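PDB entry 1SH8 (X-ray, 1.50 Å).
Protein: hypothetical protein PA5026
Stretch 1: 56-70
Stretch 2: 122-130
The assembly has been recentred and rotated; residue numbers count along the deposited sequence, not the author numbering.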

# COMPACT_ATOMS: atom_id res chain seq x y z
N ALA A 56 2.78 0.06 5.93
CA ALA A 56 1.90 0.18 7.08
C ALA A 56 1.07 1.46 6.91
O ALA A 56 -0.13 1.48 7.21
CB ALA A 56 2.71 0.24 8.37
N LEU A 57 1.71 2.53 6.43
CA LEU A 57 1.01 3.79 6.19
C LEU A 57 -0.06 3.56 5.13
O LEU A 57 -1.19 4.03 5.27
CB LEU A 57 2.00 4.87 5.73
CG LEU A 57 2.90 5.44 6.84
CD1 LEU A 57 4.04 6.25 6.23
CD2 LEU A 57 2.05 6.31 7.77
N PHE A 58 0.28 2.82 4.08
CA PHE A 58 -0.69 2.55 3.02
C PHE A 58 -1.89 1.79 3.57
O PHE A 58 -3.04 2.11 3.26
CB PHE A 58 -0.06 1.71 1.90
CG PHE A 58 -1.02 1.37 0.80
CD1 PHE A 58 -1.19 2.22 -0.30
CD2 PHE A 58 -1.81 0.22 0.88
CE1 PHE A 58 -2.12 1.91 -1.30
CE2 PHE A 58 -2.74 -0.09 -0.12
CZ PHE A 58 -2.90 0.76 -1.21
N THR A 59 -1.63 0.76 4.36
CA THR A 59 -2.70 -0.05 4.92
C THR A 59 -3.64 0.81 5.77
O THR A 59 -4.86 0.69 5.67
CB THR A 59 -2.12 -1.22 5.74
OG1 THR A 59 -1.36 -2.06 4.87
CG2 THR A 59 -3.23 -2.05 6.37
N LEU A 60 -3.07 1.68 6.60
CA LEU A 60 -3.88 2.55 7.44
C LEU A 60 -4.74 3.49 6.60
O LEU A 60 -5.91 3.70 6.90
CB LEU A 60 -2.98 3.39 8.36
CG LEU A 60 -3.72 4.41 9.23
CD1 LEU A 60 -4.67 3.67 10.17
CD2 LEU A 60 -2.73 5.24 10.02
N ALA A 61 -4.15 4.05 5.54
CA ALA A 61 -4.86 4.98 4.67
C ALA A 61 -5.90 4.32 3.77
O ALA A 61 -6.91 4.93 3.43
CB ALA A 61 -3.85 5.74 3.81
N GLU A 62 -5.65 3.07 3.40
CA GLU A 62 -6.54 2.32 2.51
C GLU A 62 -7.76 1.68 3.18
O GLU A 62 -8.86 1.67 2.61
CB GLU A 62 -5.71 1.24 1.79
CG GLU A 62 -6.40 0.51 0.63
CD GLU A 62 -7.45 -0.51 1.05
OE1 GLU A 62 -7.31 -1.15 2.12
OE2 GLU A 62 -8.43 -0.69 0.29
N LEU A 63 -7.57 1.14 4.38
CA LEU A 63 -8.63 0.43 5.08
C LEU A 63 -9.93 1.19 5.35
O LEU A 63 -11.00 0.58 5.42
CB LEU A 63 -8.09 -0.17 6.38
CG LEU A 63 -8.85 -1.42 6.84
CD1 LEU A 63 -8.63 -2.53 5.83
CD2 LEU A 63 -8.36 -1.85 8.21
N PRO A 64 -9.87 2.53 5.51
CA PRO A 64 -11.13 3.24 5.76
C PRO A 64 -12.20 2.97 4.71
O PRO A 64 -13.39 3.05 5.00
CB PRO A 64 -10.69 4.70 5.79
CG PRO A 64 -9.34 4.61 6.45
CD PRO A 64 -8.71 3.42 5.73
N GLY A 65 -11.78 2.66 3.49
CA GLY A 65 -12.75 2.36 2.44
C GLY A 65 -13.56 1.13 2.80
O GLY A 65 -14.78 1.10 2.62
N GLY A 66 -12.88 0.12 3.31
CA GLY A 66 -13.56 -1.10 3.72
C GLY A 66 -14.28 -0.93 5.05
O GLY A 66 -15.36 -1.49 5.25
N ALA A 67 -13.69 -0.17 5.97
CA ALA A 67 -14.31 0.04 7.28
C ALA A 67 -15.64 0.79 7.13
O ALA A 67 -16.63 0.43 7.76
CB ALA A 67 -13.36 0.79 8.22
N LEU A 68 -15.65 1.85 6.32
CA LEU A 68 -16.88 2.61 6.09
C LEU A 68 -17.94 1.71 5.44
O LEU A 68 -19.13 1.82 5.72
CB LEU A 68 -16.61 3.82 5.19
CG LEU A 68 -16.05 5.06 5.90
CD1 LEU A 68 -15.50 6.05 4.88
CD2 LEU A 68 -17.14 5.69 6.75
N PHE A 69 -17.49 0.81 4.56
CA PHE A 69 -18.39 -0.14 3.91
C PHE A 69 -19.05 -1.02 4.98
O PHE A 69 -20.26 -1.24 4.96
CB PHE A 69 -17.59 -1.01 2.93
CG PHE A 69 -18.20 -2.37 2.69
CD1 PHE A 69 -19.29 -2.53 1.83
CD2 PHE A 69 -17.69 -3.49 3.34
CE1 PHE A 69 -19.85 -3.79 1.62
CE2 PHE A 69 -18.25 -4.75 3.14
CZ PHE A 69 -19.34 -4.90 2.28
N LEU A 70 -18.25 -1.52 5.91
CA LEU A 70 -18.75 -2.37 6.99
C LEU A 70 -19.73 -1.66 7.91
O LEU A 70 -20.68 -2.27 8.42
CB LEU A 70 -17.60 -2.93 7.82
CG LEU A 70 -16.75 -4.04 7.19
CD1 LEU A 70 -15.55 -4.32 8.07
CD2 LEU A 70 -17.60 -5.30 7.02
N GLU A 122 -19.19 4.27 -7.38
CA GLU A 122 -17.88 4.69 -6.89
C GLU A 122 -17.95 5.74 -5.79
O GLU A 122 -18.83 6.59 -5.78
CB GLU A 122 -17.04 5.32 -8.01
CG GLU A 122 -16.86 4.53 -9.29
CD GLU A 122 -16.05 5.32 -10.32
OE1 GLU A 122 -16.19 6.57 -10.34
OE2 GLU A 122 -15.30 4.71 -11.10
N TYR A 123 -16.99 5.68 -4.87
CA TYR A 123 -16.88 6.69 -3.83
C TYR A 123 -15.39 6.91 -3.61
O TYR A 123 -14.58 5.99 -3.71
CB TYR A 123 -17.61 6.28 -2.53
CG TYR A 123 -17.15 5.02 -1.84
CD1 TYR A 123 -16.27 5.07 -0.75
CD2 TYR A 123 -17.64 3.77 -2.23
CE1 TYR A 123 -15.91 3.90 -0.06
CE2 TYR A 123 -17.28 2.60 -1.55
CZ TYR A 123 -16.42 2.67 -0.47
OH TYR A 123 -16.07 1.51 0.19
N SER A 124 -15.01 8.16 -3.35
CA SER A 124 -13.61 8.48 -3.13
C SER A 124 -13.39 9.02 -1.72
O SER A 124 -14.32 9.51 -1.07
CB SER A 124 -13.14 9.51 -4.15
OG SER A 124 -13.92 10.69 -4.08
N LEU A 125 -12.15 8.90 -1.25
CA LEU A 125 -11.78 9.40 0.07
C LEU A 125 -10.44 10.11 -0.06
O LEU A 125 -9.53 9.61 -0.73
CB LEU A 125 -11.65 8.24 1.08
CG LEU A 125 -12.88 7.37 1.36
CD1 LEU A 125 -12.49 6.20 2.27
CD2 LEU A 125 -13.97 8.20 2.02
N GLU A 126 -10.35 11.29 0.55
CA GLU A 126 -9.12 12.09 0.55
C GLU A 126 -8.83 12.28 2.03
O GLU A 126 -9.47 13.09 2.70
CB GLU A 126 -9.35 13.43 -0.15
CG GLU A 126 -9.63 13.27 -1.63
CD GLU A 126 -9.96 14.59 -2.30
OE1 GLU A 126 -9.03 15.38 -2.57
OE2 GLU A 126 -11.16 14.83 -2.54
N LEU A 127 -7.85 11.52 2.53
CA LEU A 127 -7.54 11.51 3.95
C LEU A 127 -6.16 11.99 4.36
O LEU A 127 -5.23 12.04 3.55
CB LEU A 127 -7.70 10.08 4.46
CG LEU A 127 -8.89 9.27 3.92
CD1 LEU A 127 -8.84 7.86 4.48
CD2 LEU A 127 -10.20 9.96 4.29
N GLN A 128 -6.04 12.31 5.64
CA GLN A 128 -4.78 12.73 6.23
C GLN A 128 -4.46 11.77 7.37
O GLN A 128 -5.33 11.41 8.16
CB GLN A 128 -4.88 14.13 6.83
CG GLN A 128 -5.21 15.23 5.85
CD GLN A 128 -5.06 16.60 6.48
OE1 GLN A 128 -5.58 16.85 7.56
NE2 GLN A 128 -4.35 17.49 5.80
N LEU A 129 -3.21 11.33 7.42
CA LEU A 129 -2.76 10.44 8.49
C LEU A 129 -1.97 11.35 9.42
O LEU A 129 -1.13 12.13 8.97
CB LEU A 129 -1.85 9.34 7.94
CG LEU A 129 -2.56 8.10 7.36
CD1 LEU A 129 -3.59 8.51 6.31
CD2 LEU A 129 -1.50 7.17 6.77
N THR A 130 -2.24 11.26 10.72
CA THR A 130 -1.57 12.13 11.68
C THR A 130 -0.88 11.38 12.80
O THR A 130 -1.28 10.27 13.16
CB THR A 130 -2.59 13.12 12.31
OG1 THR A 130 -3.61 12.38 13.00
CG2 THR A 130 -3.25 13.96 11.22

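The helical segment lies across one face of the strand, and the strand supplies that face by simple alternation: Tyr123, Leu125, Leu127 and Leu129 all direct CA-to-CB toward the helices, while the exposed Glu122, Ser124, Glu126 and Gln128 alternate with them. At the centre sits Pro64, whose ring packs against two leucines of the strand. Its CG is 3.8 Å from CD1 of Leu127, and its CB is 4.2 Å from CD1 of Leu125. Leu127 CD1 also rests 3.7 Å from the carbonyl O of Ala61, so that a single methyl packs against both proline ring and helix backbone.

Leu129, the residue most covered in this contact, fills the space over the first helix. Its CD1 meets Ala61 CB at 3.7 Å, its CG lies 3.9 Å from Leu60 CD2, and its CD2 reaches Leu57 CD2 at 3.8 Å. Leu57 and Leu60 leave the helix sideways, and their ends come nearer to the strand. The small side chain of Ala61 accompanies the close backbone approach here, with Ala61 CA 7.0 Å from Leu129 CA.

Toward the second helix the pattern recurs with glycine. Gly65 CA is 7.5 Å from Leu125 CA, and Leu125 CD1 comes within 3.8 Å of Gly65 N; an ideal CB there would point sideways, 4.2 Å from that methyl, so the geometry does not show that the approach requires glycine. One turn on, Leu68 points toward the strand and sets its CD1 3.9 Å from Leu125 CD2.

The polar edge is a single hydrogen bond. Tyr123 OH donates to Gly65 O at 2.8 Å, with the acceptor at the ring edge, near its plane. Gly65 O also accepts a weak bond from Phe69 N, at 3.3 Å, so the carbonyl serves both helix and tyrosine. Phe69 CB, 4.0 Å from Tyr123 OH, borders the hydroxyl. The rule is economical: leucines for packing, small residues where the backbones come nearest, one hydroxyl for a backbone carbonyl.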